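Local coordinates for protein L-serine ammonia-lyase (Rhizomucor miehei CAU432, PDB 5C3U) that binds pyridoxal-5'-phosphate and belongs to the pyridoxal-phosphate dependent enzymes, a family of alpha/beta proteins, at residues Thr22-Ala27 with Gln161-Gln166; Thr69-Val74 with Arg138-Tyr143; Ile98-Ala103 with Glu124-Ala129; Asp169-Ala174 with Ala195-Val200; Val205-Ser210 with Thr230-Leu235. One frame throughout, in Å; residues are numbered along the deposited sequence.

Contact 1 (Thr22-Ala27 with Gln161-Gln166)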
# COMPACT_ATOMS: atom_id res chain seq x y z
N THR A 22 0.87 -14.83 -0.94
CA THR A 22 2.07 -14.43 -0.22
C THR A 22 2.08 -15.07 1.16
O THR A 22 1.02 -15.39 1.70
CB THR A 22 2.12 -12.90 -0.03
OG1 THR A 22 0.90 -12.48 0.59
CG2 THR A 22 2.31 -12.18 -1.35
N PRO A 23 3.28 -15.24 1.75
CA PRO A 23 3.39 -15.81 3.10
C PRO A 23 2.71 -14.97 4.18
O PRO A 23 2.70 -13.72 4.10
CB PRO A 23 4.89 -15.82 3.36
CG PRO A 23 5.53 -15.83 2.04
CD PRO A 23 4.61 -15.07 1.12
N LEU A 24 2.18 -15.66 5.19
CA LEU A 24 1.77 -15.03 6.44
C LEU A 24 2.74 -15.50 7.52
O LEU A 24 2.64 -16.62 8.02
CB LEU A 24 0.32 -15.37 6.79
CG LEU A 24 -0.26 -14.68 8.04
CD1 LEU A 24 -0.48 -13.19 7.83
CD2 LEU A 24 -1.54 -15.35 8.51
N LEU A 25 3.71 -14.65 7.85
CA LEU A 25 4.78 -15.01 8.79
C LEU A 25 4.46 -14.68 10.24
O LEU A 25 3.93 -13.62 10.56
CB LEU A 25 6.11 -14.38 8.38
CG LEU A 25 6.70 -14.72 7.00
CD1 LEU A 25 7.95 -13.89 6.76
CD2 LEU A 25 7.00 -16.20 6.81
N HIS A 26 4.77 -15.62 11.13
CA HIS A 26 4.66 -15.36 12.55
C HIS A 26 5.86 -14.55 12.98
O HIS A 26 6.98 -14.79 12.52
CB HIS A 26 4.60 -16.69 13.30
CG HIS A 26 4.30 -16.54 14.77
ND1 HIS A 26 5.17 -16.96 15.72
CD2 HIS A 26 3.20 -15.99 15.44
CE1 HIS A 26 4.64 -16.70 16.94
NE2 HIS A 26 3.44 -16.11 16.77
N ALA A 27 5.62 -13.56 13.84
CA ALA A 27 6.68 -12.72 14.37
C ALA A 27 6.94 -13.06 15.85
O ALA A 27 6.32 -12.47 16.74
CB ALA A 27 6.29 -11.25 14.21
N GLN A 161 -9.25 -13.07 1.40
CA GLN A 161 -9.51 -14.46 1.05
C GLN A 161 -8.31 -15.34 1.42
O GLN A 161 -8.48 -16.42 2.00
CB GLN A 161 -9.86 -14.59 -0.44
N GLU A 162 -7.11 -14.87 1.11
CA GLU A 162 -5.89 -15.54 1.54
C GLU A 162 -5.76 -15.61 3.07
O GLU A 162 -5.49 -16.68 3.63
CB GLU A 162 -4.65 -14.87 0.94
CG GLU A 162 -4.34 -15.28 -0.49
CD GLU A 162 -3.21 -14.47 -1.12
OE1 GLU A 162 -3.34 -14.11 -2.32
OE2 GLU A 162 -2.19 -14.20 -0.43
N LEU A 163 -5.97 -14.47 3.73
CA LEU A 163 -5.85 -14.38 5.19
C LEU A 163 -6.77 -15.35 5.92
O LEU A 163 -6.36 -15.96 6.91
CB LEU A 163 -6.13 -12.96 5.67
CG LEU A 163 -5.06 -11.88 5.50
CD1 LEU A 163 -5.54 -10.64 6.26
CD2 LEU A 163 -3.71 -12.34 6.02
N LYS A 164 -8.00 -15.46 5.42
CA LYS A 164 -9.02 -16.36 5.97
C LYS A 164 -8.53 -17.80 5.99
O LYS A 164 -8.69 -18.50 7.00
CB LYS A 164 -10.32 -16.26 5.17
CG LYS A 164 -11.43 -17.16 5.67
CD LYS A 164 -12.78 -16.77 5.10
CE LYS A 164 -13.87 -17.14 6.08
NZ LYS A 164 -15.24 -16.89 5.57
N THR A 165 -7.94 -18.24 4.89
CA THR A 165 -7.38 -19.58 4.79
C THR A 165 -6.19 -19.72 5.74
O THR A 165 -6.14 -20.65 6.55
CB THR A 165 -6.96 -19.90 3.35
OG1 THR A 165 -8.13 -19.88 2.52
CG2 THR A 165 -6.34 -21.28 3.26
N GLN A 166 -5.24 -18.80 5.63
CA GLN A 166 -4.01 -18.86 6.41
C GLN A 166 -4.25 -18.81 7.91
O GLN A 166 -3.48 -19.38 8.68
CB GLN A 166 -3.04 -17.77 5.98
CG GLN A 166 -2.54 -17.98 4.56
CD GLN A 166 -1.71 -16.82 4.04
OE1 GLN A 166 -2.08 -15.66 4.21
NE2 GLN A 166 -0.62 -17.14 3.38

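Contact 2 (Thr69-Val74 with Arg138-Tyr143)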
# COMPACT_ATOMS: atom_id res chain seq x y z
N THR A 69 -5.00 -5.67 -26.81
CA THR A 69 -3.59 -5.45 -26.57
C THR A 69 -2.97 -4.32 -27.40
O THR A 69 -1.75 -4.17 -27.43
CB THR A 69 -2.81 -6.75 -26.84
OG1 THR A 69 -3.08 -7.19 -28.17
CG2 THR A 69 -3.26 -7.84 -25.89
N ASN A 70 -3.81 -3.53 -28.07
CA ASN A 70 -3.32 -2.34 -28.78
C ASN A 70 -3.39 -1.07 -27.95
O ASN A 70 -3.09 0.03 -28.44
CB ASN A 70 -4.11 -2.15 -30.09
CG ASN A 70 -3.81 -3.22 -31.11
OD1 ASN A 70 -2.68 -3.69 -31.19
ND2 ASN A 70 -4.82 -3.62 -31.88
N ILE A 71 -3.80 -1.21 -26.70
CA ILE A 71 -3.89 -0.06 -25.80
C ILE A 71 -2.51 0.35 -25.31
O ILE A 71 -1.52 -0.36 -25.53
CB ILE A 71 -4.78 -0.37 -24.58
CG1 ILE A 71 -4.26 -1.64 -23.86
CG2 ILE A 71 -6.23 -0.49 -25.02
CD1 ILE A 71 -4.85 -1.84 -22.48
N GLN A 72 -2.44 1.51 -24.68
CA GLN A 72 -1.23 1.92 -23.98
C GLN A 72 -1.65 2.14 -22.54
O GLN A 72 -2.66 2.80 -22.31
CB GLN A 72 -0.66 3.23 -24.53
CG GLN A 72 -0.28 3.20 -26.00
CD GLN A 72 -1.43 3.62 -26.90
OE1 GLN A 72 -2.17 4.56 -26.58
NE2 GLN A 72 -1.59 2.93 -28.03
N PHE A 73 -0.91 1.57 -21.58
CA PHE A 73 -1.17 1.97 -20.20
C PHE A 73 -0.34 3.21 -19.92
O PHE A 73 0.78 3.30 -20.36
CB PHE A 73 -0.77 0.87 -19.21
CG PHE A 73 -1.71 -0.31 -19.17
CD1 PHE A 73 -3.04 -0.14 -18.76
CD2 PHE A 73 -1.26 -1.58 -19.45
CE1 PHE A 73 -3.90 -1.23 -18.69
CE2 PHE A 73 -2.13 -2.68 -19.38
CZ PHE A 73 -3.45 -2.50 -19.01
N VAL A 74 -0.90 4.18 -19.20
CA VAL A 74 -0.18 5.41 -18.88
C VAL A 74 -0.24 5.55 -17.37
O VAL A 74 -1.31 5.40 -16.76
CB VAL A 74 -0.84 6.64 -19.57
CG1 VAL A 74 -0.11 7.93 -19.20
CG2 VAL A 74 -0.88 6.44 -21.09
N ARG A 138 -3.68 9.30 -24.87
CA ARG A 138 -4.25 9.48 -26.21
C ARG A 138 -5.50 8.61 -26.41
O ARG A 138 -5.96 7.97 -25.46
CB ARG A 138 -3.16 9.20 -27.25
CG ARG A 138 -2.08 10.28 -27.29
CD ARG A 138 -0.67 9.68 -27.28
NE ARG A 138 -0.65 8.33 -27.82
CZ ARG A 138 0.39 7.51 -27.81
NH1 ARG A 138 1.56 7.89 -27.30
NH2 ARG A 138 0.27 6.30 -28.33
N ARG A 139 -6.07 8.61 -27.62
CA ARG A 139 -7.35 7.95 -27.89
C ARG A 139 -7.47 6.48 -27.43
O ARG A 139 -8.55 6.03 -27.04
CB ARG A 139 -7.73 8.10 -29.38
CG ARG A 139 -6.82 7.37 -30.36
CD ARG A 139 -7.18 7.67 -31.82
NE ARG A 139 -6.87 9.06 -32.16
CZ ARG A 139 -7.31 9.70 -33.25
NH1 ARG A 139 -8.10 9.09 -34.12
NH2 ARG A 139 -6.96 10.96 -33.44
N ASN A 140 -6.38 5.72 -27.48
CA ASN A 140 -6.43 4.32 -27.03
C ASN A 140 -5.54 4.10 -25.80
O ASN A 140 -5.06 2.99 -25.54
CB ASN A 140 -6.04 3.36 -28.16
CG ASN A 140 -6.73 2.00 -28.05
OD1 ASN A 140 -7.82 1.88 -27.50
ND2 ASN A 140 -6.09 0.97 -28.60
N GLY A 141 -5.29 5.18 -25.07
CA GLY A 141 -4.50 5.08 -23.84
C GLY A 141 -5.43 4.96 -22.66
O GLY A 141 -6.56 5.42 -22.69
N ILE A 142 -4.95 4.33 -21.59
CA ILE A 142 -5.75 4.18 -20.39
C ILE A 142 -4.87 4.58 -19.21
O ILE A 142 -3.79 4.01 -19.02
CB ILE A 142 -6.29 2.74 -20.22
CG1 ILE A 142 -6.88 2.51 -18.84
CG2 ILE A 142 -5.22 1.72 -20.47
CD1 ILE A 142 -8.19 3.24 -18.62
N TYR A 143 -5.32 5.59 -18.47
CA TYR A 143 -4.62 6.01 -17.27
C TYR A 143 -4.88 5.02 -16.13
O TYR A 143 -6.01 4.59 -15.90
CB TYR A 143 -4.98 7.44 -16.82
CG TYR A 143 -3.96 7.89 -15.82
CD1 TYR A 143 -2.70 8.32 -16.26
CD2 TYR A 143 -4.18 7.75 -14.44
CE1 TYR A 143 -1.71 8.67 -15.37
CE2 TYR A 143 -3.18 8.11 -13.52
CZ TYR A 143 -1.95 8.55 -14.01
OH TYR A 143 -0.92 8.90 -13.15
O HOH W 1 -1.74 7.04 -24.66
O HOH W 2 -3.72 5.96 -28.25

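Contact 3 (Ile98-Ala103 with Glu124-Ala129)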
# COMPACT_ATOMS: atom_id res chain seq x y z
N ILE A 98 5.34 5.52 -18.86
CA ILE A 98 5.51 5.71 -17.43
C ILE A 98 6.22 7.03 -17.13
O ILE A 98 7.28 7.29 -17.70
CB ILE A 98 6.30 4.53 -16.81
CG1 ILE A 98 5.54 3.20 -16.98
CG2 ILE A 98 6.63 4.81 -15.34
CD1 ILE A 98 4.13 3.18 -16.40
N VAL A 99 5.64 7.87 -16.28
CA VAL A 99 6.32 9.11 -15.85
C VAL A 99 6.76 9.00 -14.38
O VAL A 99 5.96 8.62 -13.49
CB VAL A 99 5.41 10.35 -16.04
CG1 VAL A 99 6.15 11.65 -15.69
CG2 VAL A 99 4.91 10.42 -17.48
N VAL A 100 8.00 9.38 -14.11
CA VAL A 100 8.49 9.40 -12.72
C VAL A 100 9.17 10.76 -12.48
O VAL A 100 9.55 11.42 -13.46
CB VAL A 100 9.46 8.23 -12.45
CG1 VAL A 100 8.82 6.87 -12.81
CG2 VAL A 100 10.77 8.43 -13.20
N PRO A 101 9.24 11.22 -11.20
CA PRO A 101 9.83 12.53 -10.91
C PRO A 101 11.27 12.58 -11.34
O PRO A 101 11.94 11.53 -11.42
CB PRO A 101 9.73 12.64 -9.39
CG PRO A 101 8.60 11.76 -9.00
CD PRO A 101 8.61 10.63 -10.00
N LYS A 102 11.75 13.79 -11.62
CA LYS A 102 13.10 14.02 -12.12
C LYS A 102 14.20 13.29 -11.34
O LYS A 102 15.15 12.82 -11.94
CB LYS A 102 13.41 15.53 -12.18
N ALA A 103 14.04 13.19 -10.02
CA ALA A 103 15.10 12.64 -9.15
C ALA A 103 14.88 11.19 -8.64
O ALA A 103 15.41 10.81 -7.60
CB ALA A 103 15.35 13.58 -7.99
N GLU A 124 8.83 17.54 -9.86
CA GLU A 124 9.56 17.63 -8.60
C GLU A 124 9.12 16.53 -7.61
O GLU A 124 9.86 16.21 -6.68
CB GLU A 124 9.40 19.02 -7.97
CG GLU A 124 7.96 19.36 -7.57
CD GLU A 124 7.80 20.70 -6.87
OE1 GLU A 124 8.80 21.25 -6.36
OE2 GLU A 124 6.65 21.21 -6.81
N ASN A 125 7.93 15.97 -7.81
CA ASN A 125 7.40 14.93 -6.93
C ASN A 125 6.38 14.07 -7.67
O ASN A 125 6.08 14.35 -8.83
CB ASN A 125 6.80 15.52 -5.65
CG ASN A 125 5.65 16.48 -5.90
OD1 ASN A 125 4.94 16.39 -6.90
ND2 ASN A 125 5.45 17.40 -4.95
N TRP A 126 5.83 13.05 -7.00
CA TRP A 126 4.87 12.15 -7.66
C TRP A 126 3.55 12.79 -8.06
O TRP A 126 2.93 12.35 -9.04
CB TRP A 126 4.63 10.90 -6.83
CG TRP A 126 5.86 10.03 -6.85
CD1 TRP A 126 6.87 9.96 -5.90
CD2 TRP A 126 6.25 9.10 -7.92
NE1 TRP A 126 7.84 9.07 -6.29
CE2 TRP A 126 7.54 8.53 -7.50
CE3 TRP A 126 5.70 8.73 -9.14
CZ2 TRP A 126 8.21 7.60 -8.28
CZ3 TRP A 126 6.39 7.78 -9.92
CH2 TRP A 126 7.61 7.24 -9.49
N THR A 127 3.10 13.79 -7.32
CA THR A 127 1.91 14.52 -7.74
C THR A 127 2.12 15.19 -9.12
O THR A 127 1.25 15.12 -10.00
CB THR A 127 1.53 15.57 -6.67
OG1 THR A 127 1.44 14.91 -5.40
CG2 THR A 127 0.21 16.19 -7.00
N ALA A 128 3.29 15.80 -9.32
CA ALA A 128 3.58 16.44 -10.59
C ALA A 128 3.76 15.41 -11.71
O ALA A 128 3.36 15.66 -12.84
CB ALA A 128 4.82 17.31 -10.49
N ALA A 129 4.37 14.27 -11.39
CA ALA A 129 4.51 13.16 -12.37
C ALA A 129 3.13 12.70 -12.85
O ALA A 129 2.91 12.52 -14.06
CB ALA A 129 5.28 11.99 -11.78
O HOH W 3 12.11 15.06 -8.74

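Contact 4 (Asp169-Ala174 with Ala195-Val200)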
# COMPACT_ATOMS: atom_id res chain seq x y z
N ASP A 169 -9.73 -19.72 9.30
CA ASP A 169 -11.05 -19.13 9.54
C ASP A 169 -11.25 -18.50 10.94
O ASP A 169 -12.37 -18.19 11.32
CB ASP A 169 -12.16 -20.13 9.20
CG ASP A 169 -13.53 -19.48 9.03
OD1 ASP A 169 -13.61 -18.23 8.91
OD2 ASP A 169 -14.54 -20.23 9.03
N ASN A 170 -10.16 -18.29 11.68
CA ASN A 170 -10.22 -17.56 12.95
C ASN A 170 -10.05 -16.07 12.69
O ASN A 170 -8.95 -15.64 12.34
CB ASN A 170 -9.11 -17.99 13.92
CG ASN A 170 -9.21 -19.44 14.34
OD1 ASN A 170 -8.28 -20.22 14.15
ND2 ASN A 170 -10.35 -19.81 14.92
N PRO A 171 -11.11 -15.27 12.88
CA PRO A 171 -11.00 -13.82 12.72
C PRO A 171 -9.97 -13.21 13.67
O PRO A 171 -10.00 -13.50 14.88
CB PRO A 171 -12.42 -13.31 13.07
CG PRO A 171 -13.05 -14.43 13.85
CD PRO A 171 -12.48 -15.68 13.25
N PRO A 172 -9.07 -12.35 13.15
CA PRO A 172 -8.10 -11.78 14.06
C PRO A 172 -8.72 -10.64 14.85
O PRO A 172 -9.79 -10.16 14.50
CB PRO A 172 -7.00 -11.27 13.13
CG PRO A 172 -7.69 -10.96 11.85
CD PRO A 172 -8.86 -11.91 11.75
N ALA A 173 -8.03 -10.23 15.91
CA ALA A 173 -8.43 -9.11 16.73
C ALA A 173 -8.33 -7.79 15.97
O ALA A 173 -9.03 -6.84 16.28
CB ALA A 173 -7.56 -9.05 17.97
N ALA A 174 -7.42 -7.72 15.01
CA ALA A 174 -7.29 -6.51 14.19
C ALA A 174 -6.43 -6.80 12.97
O ALA A 174 -5.61 -7.73 12.96
CB ALA A 174 -6.66 -5.38 14.98
N ALA A 195 -15.99 -12.22 3.45
CA ALA A 195 -15.54 -13.35 4.28
C ALA A 195 -16.42 -13.59 5.52
O ALA A 195 -16.17 -14.52 6.29
CB ALA A 195 -14.10 -13.13 4.72
N ASP A 196 -17.43 -12.74 5.70
CA ASP A 196 -18.25 -12.66 6.91
C ASP A 196 -17.41 -12.41 8.16
O ASP A 196 -17.55 -13.09 9.18
CB ASP A 196 -19.17 -13.88 7.07
CG ASP A 196 -20.31 -13.64 8.06
OD1 ASP A 196 -20.88 -12.53 8.07
OD2 ASP A 196 -20.63 -14.57 8.83
N TRP A 197 -16.53 -11.43 8.06
CA TRP A 197 -15.66 -10.99 9.14
C TRP A 197 -15.92 -9.55 9.35
O TRP A 197 -15.00 -8.74 9.48
CB TRP A 197 -14.21 -11.21 8.75
CG TRP A 197 -13.72 -12.61 8.96
CD1 TRP A 197 -14.48 -13.75 9.25
CD2 TRP A 197 -12.35 -13.09 8.88
NE1 TRP A 197 -13.68 -14.85 9.36
CE2 TRP A 197 -12.39 -14.53 9.14
CE3 TRP A 197 -11.12 -12.49 8.62
CZ2 TRP A 197 -11.25 -15.31 9.15
CZ3 TRP A 197 -9.97 -13.29 8.62
CH2 TRP A 197 -10.04 -14.66 8.89
N LYS A 198 -17.21 -9.23 9.43
CA LYS A 198 -17.71 -7.86 9.45
C LYS A 198 -17.36 -7.12 10.73
O LYS A 198 -17.46 -5.89 10.78
CB LYS A 198 -19.23 -7.86 9.26
CG LYS A 198 -19.70 -8.52 7.97
CD LYS A 198 -21.15 -8.96 8.11
CE LYS A 198 -22.13 -7.81 7.88
NZ LYS A 198 -22.63 -7.80 6.48
N ASP A 199 -16.93 -7.86 11.75
CA ASP A 199 -16.61 -7.29 13.06
C ASP A 199 -15.12 -7.09 13.32
O ASP A 199 -14.75 -6.49 14.32
CB ASP A 199 -17.22 -8.16 14.17
CG ASP A 199 -18.74 -8.31 14.02
OD1 ASP A 199 -19.42 -7.29 13.79
OD2 ASP A 199 -19.24 -9.46 14.11
N VAL A 200 -14.27 -7.56 12.40
CA VAL A 200 -12.81 -7.39 12.50
C VAL A 200 -12.44 -5.91 12.30
O VAL A 200 -12.70 -5.36 11.23
CB VAL A 200 -12.08 -8.31 11.49
CG1 VAL A 200 -10.58 -8.03 11.46
CG2 VAL A 200 -12.33 -9.77 11.80

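Contact 5 (Val205-Ser210 with Thr230-Leu235). With PLP (pyridoxal-5'-phosphate), chain B.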
# COMPACT_ATOMS: atom_id res chain seq x y z
N VAL A 205 -3.66 3.20 9.13
CA VAL A 205 -2.52 3.99 9.60
C VAL A 205 -1.98 4.94 8.53
O VAL A 205 -1.81 4.56 7.38
CB VAL A 205 -1.39 3.09 10.18
CG1 VAL A 205 -0.98 2.01 9.19
CG2 VAL A 205 -0.18 3.94 10.58
N GLU A 206 -1.71 6.18 8.93
CA GLU A 206 -1.12 7.20 8.08
C GLU A 206 0.02 7.83 8.88
O GLU A 206 0.20 7.51 10.06
CB GLU A 206 -2.18 8.29 7.75
CG GLU A 206 -3.25 7.88 6.74
CD GLU A 206 -4.34 8.94 6.55
OE1 GLU A 206 -4.98 9.33 7.56
OE2 GLU A 206 -4.55 9.37 5.39
N THR A 207 0.78 8.71 8.25
CA THR A 207 1.76 9.51 8.99
C THR A 207 1.19 10.91 9.13
O THR A 207 0.36 11.31 8.31
CB THR A 207 3.13 9.62 8.30
OG1 THR A 207 2.99 10.30 7.04
CG2 THR A 207 3.79 8.23 8.13
N HIS A 208 1.65 11.65 10.14
CA HIS A 208 1.10 12.98 10.41
C HIS A 208 1.24 13.91 9.23
O HIS A 208 0.40 14.77 9.01
CB HIS A 208 1.75 13.60 11.64
CG HIS A 208 1.50 12.83 12.91
ND1 HIS A 208 2.50 12.42 13.71
CD2 HIS A 208 0.32 12.41 13.50
CE1 HIS A 208 1.98 11.75 14.76
NE2 HIS A 208 0.65 11.73 14.62
N GLY A 209 2.31 13.72 8.45
CA GLY A 209 2.60 14.56 7.28
C GLY A 209 1.58 14.50 6.16
O GLY A 209 1.52 15.40 5.35
N SER A 210 0.77 13.44 6.11
CA SER A 210 -0.28 13.33 5.09
C SER A 210 -1.44 12.46 5.60
O SER A 210 -1.48 11.24 5.37
CB SER A 210 0.30 12.76 3.77
OG SER A 210 -0.63 12.87 2.71
N THR A 230 6.24 13.47 3.34
CA THR A 230 6.48 12.51 4.42
C THR A 230 7.42 11.50 3.79
O THR A 230 7.41 11.34 2.57
CB THR A 230 5.17 11.85 4.96
OG1 THR A 230 5.46 10.64 5.67
CG2 THR A 230 4.19 11.48 3.84
N ILE A 231 8.26 10.86 4.61
CA ILE A 231 9.10 9.76 4.12
C ILE A 231 8.25 8.60 3.58
O ILE A 231 8.74 7.79 2.78
CB ILE A 231 10.14 9.29 5.20
CG1 ILE A 231 9.47 8.60 6.38
CG2 ILE A 231 11.01 10.46 5.66
CD1 ILE A 231 10.47 7.99 7.35
N ALA A 232 6.99 8.53 3.98
CA ALA A 232 6.12 7.46 3.53
C ALA A 232 5.50 7.86 2.18
O ALA A 232 4.35 8.26 2.09
CB ALA A 232 5.05 7.14 4.58
N THR A 233 6.29 7.72 1.12
CA THR A 233 5.93 8.29 -0.18
C THR A 233 4.61 7.76 -0.71
O THR A 233 3.83 8.53 -1.28
CB THR A 233 7.03 7.95 -1.22
OG1 THR A 233 8.30 8.33 -0.69
CG2 THR A 233 6.77 8.65 -2.57
N SER A 234 4.34 6.46 -0.51
CA SER A 234 3.14 5.86 -1.08
C SER A 234 1.88 6.22 -0.32
O SER A 234 0.79 5.94 -0.77
CB SER A 234 3.27 4.35 -1.23
OG SER A 234 4.36 4.07 -2.09
N LEU A 235 2.05 6.88 0.82
CA LEU A 235 0.90 7.31 1.63
C LEU A 235 0.50 8.75 1.39
O LEU A 235 -0.52 9.22 1.93
CB LEU A 235 1.15 7.06 3.14
CG LEU A 235 1.49 5.62 3.57
CD1 LEU A 235 1.44 5.44 5.09
CD2 LEU A 235 0.64 4.53 2.87
N1 PLP B . 2.01 0.83 1.14
C2 PLP B . 2.64 0.71 -0.04
C2A PLP B . 4.08 0.29 -0.14
C3 PLP B . 1.89 1.00 -1.27
O3 PLP B . 2.50 0.88 -2.49
C4 PLP B . 0.47 1.39 -1.12
C4A PLP B . -0.33 1.66 -2.32
C5 PLP B . -0.11 1.49 0.24
C6 PLP B . 0.72 1.19 1.32
C5A PLP B . -1.57 1.90 0.48
O4P PLP B . -2.03 2.63 -0.66
P PLP B . -3.54 3.12 -0.99
O1P PLP B . -4.24 2.01 -1.69
O2P PLP B . -4.21 3.58 0.32
O3P PLP B . -3.20 4.27 -1.86

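Contact 1 (Thr22-Ala27 with Gln161-Gln166)
The carbonyl oxygen of Thr22 takes two side-chain donors: Gln166 NE2, at 2.9 Å, and Lys41 NZ from the adjoining strand 37-42. Gln166 reaches it with a chain extended beyond CG, and Thr22 O lies close to the plane of the donating amide (11° out of it). The backbone of Thr22 is held at both its polar atoms: its N donates to Glu162 OE2 at 3.2 Å, from above the carboxylate plane. Glu162 is itself shared, its OE2 forming a salt bridge with Lys41 and its OE1 another with Arg54. Lys41 NZ also bonds to Gln166 OE1, so a single ammonium group ties together both helix side chains and the carbonyl of Thr22; its charge would be expected to steady the carboxylate of Glu162. Next to this polar cluster Leu24 makes the apolar part of the contact. With CG anti to the backbone N (chi1 -176°), it rests its CB 3.5 Å from Gln166 OE1. Its two methyls then divide the helix surface between them, CD2 meeting Gln166 CB at 3.8 Å and CD1 meeting Leu163 CD2 at the same distance, where the leucine side chains cross at about a right angle. Helix 150-166 is here packed against the antiparallel edge strand 24-26 of the six-stranded mixed sheet, a helix-on-sheet layer characteristic of the alpha/beta fold of pyridoxal-phosphate dependent enzymes.

Contact 2 (Thr69-Val74 with Arg138-Tyr143)
Gln72 pairs with Gly141 in parallel strands, and its side chain illustrates how a long amide can span a strand and the turn before its partner. CB leaves the sheet on the face shared with Val74 and Tyr143; the chain then bends at chi2 (91°), bringing CD to 3.5 Å from Arg138 NH2, with CG slightly farther from that nitrogen. At the tip, OE1 accepts from two waters: one, at 2.7 Å, is held in turn by Asn140 N, the other by Arg138 N, so the type I turn Arg138-Gly141 is bridged to the glutamine. The backbone secures the register, Gln72 O receiving Ile142 N at 2.8 Å, nearly along the C=O axis. On the other face, Ile142 CG2 lies 3.3 Å from Phe73 CD1, the two side chains running side by side. Strand 141-143 is an outermost strand of a four-stranded parallel sheet, with strand 95-100 on the far flank of 72-75; Phe73 and Ile142 face helix 52-67, while Tyr143 packs on helix 126-134.

Contact 3 (Ile98-Ala103 with Glu124-Ala129)
Strand 98-100 runs out at Pro101 where the first turn of helix 126-134 comes down on it, the CA atoms of Pro101 and Asn125 being 5.2 Å apart and those of Val100 and Ala129 5.5 Å. Pro101 fills the angle between them: its CD lies over the face of the six-membered ring of Trp126 in a CH-pi contact, and its CG touches Asn125 C at 3.5 Å. Val100 lies alongside the indole, CG1 meeting CH2 at 3.6 Å. Strand 95-100, helix 106-114 and strand 118-121 form a beta-alpha-beta unit, presumably with the usual right-handed crossover, and helix 126-134 comes after it and lies against the same parallel sheet. Asn125 is its N-cap, OD1 accepting from Ala128 N at 3.0 Å with the donor nearly in line with the side-chain C=O. Val99 CG1 packs on Ala129 CB at 4.0 Å, whereas Val99 O is buried here with no polar partner in the model. A water accepting from Ala103 N makes a weak bond to Glu124 O.

Contact 4 (Asp169-Ala174 with Ala195-Val200)
Trp197 lays its indole across Pro171, and the conformations on both sides explain how one large ring can close a junction between two loops. The CB of Trp197 points toward segment 169-174, and CG stands anti to the carbonyl carbon (chi1 -82°). Over one face of the ring lies Pro171 CA, 3.8 Å from the centroid of the six-membered ring in a CH-pi contact; Ala195 CB, from the tryptophan's own loop, covers the opposite face toward the rim. Pro172 crosses the indole at about a right angle, its CD touching CZ3 at 3.6 Å. At the edge, NE1 makes a weak hydrogen bond to Asp169 OD1, 3.4 Å long. The carboxylate and ring planes are only 12° apart. Lys164 also forms a long, weak ion pair with this carboxylate. Val200, at the end of the type I turn Trp197-Val200, adds its methyls: CG2 lies 3.8 Å from Pro171 CB and also near Pro172 O, while CG1 approaches Pro172 CG. The Schellman motif at Asp196 turns the chain out of helix 183-194 just before the tryptophan. Both loops lead from a helix into a strand, 174-178 and 202-207, which are parallel neighbours joined through helix 183-194; the contact therefore closes the entry end of a beta-alpha-beta unit, as in Rossmann-like alpha/beta folds.

Contact 5 (Val205-Ser210 with Thr230-Leu235)
Gly209 and Thr230 bring their CA atoms to 5.2 Å, while Glu206 and Leu235 remain 6.8 Å apart, so the two segments draw together where strand 202-207 ends in the type I turn Thr207-Ser210. This is the end of an inner strand of the mixed alpha/beta sheet, met by a loop that helps line the pyridoxal-5'-phosphate pocket. The loop is shaped by an ST turn at Thr230, an inverse gamma turn centred on Ala232 and a 3-10 turn over 233-235. Thr230 OG1 is the pivot: it accepts from Thr207 OG1 at 2.8 Å and from its own loop's Ala232 N at 3.1 Å, the latter bond being nearly straight (167°), and it is further hydrogen-bonded to Asp260. With OG1 between the backbone N and the carbonyl carbon (chi1 63°), Thr207 turns that oxygen to Thr230, and its other branch, CG2, packs on Ala232 CB at 3.9 Å. Ser210 CB adds a looser touch on Thr230 CG2. Farther along the loop, Ser234 and Leu235 belong to the pocket. Ser234 OG is hydrogen-bonded to Glu279, and its CB comes within 3.6 Å of C3 of pyridoxal-5'-phosphate. Leu235 spans strand and ligand with its two methyls, CD1 lying 4.1 Å from Val205 O and CD2 3.7 Å from C6 of the pyridine ring.

Taken together, the five contacts are shared between the two sheets of the chain, with pyridoxal-5'-phosphate touched by contact 5. Contacts 2 and 3 build on the four-stranded parallel sheet, through the neighbouring strands 72-75 and 95-100, with nearest atoms about 5 Å apart. Contacts 1 and 5 both reach the mixed sheet but stand on opposite sides of the chain's centre. Contact 4 adjoins contact 1 directly: Lys164 NZ reaches Ala195 O at 2.6 Å, a probable hydrogen bond. Contact 3 meets contact 5 where Trp126 CD1 packs on Thr233 CG2. Contact 5 holds pocket residues; the side chains of Trp126, Tyr143 and Thr22 lie about 10, 12 and 13 Å from pyridoxal-5'-phosphate.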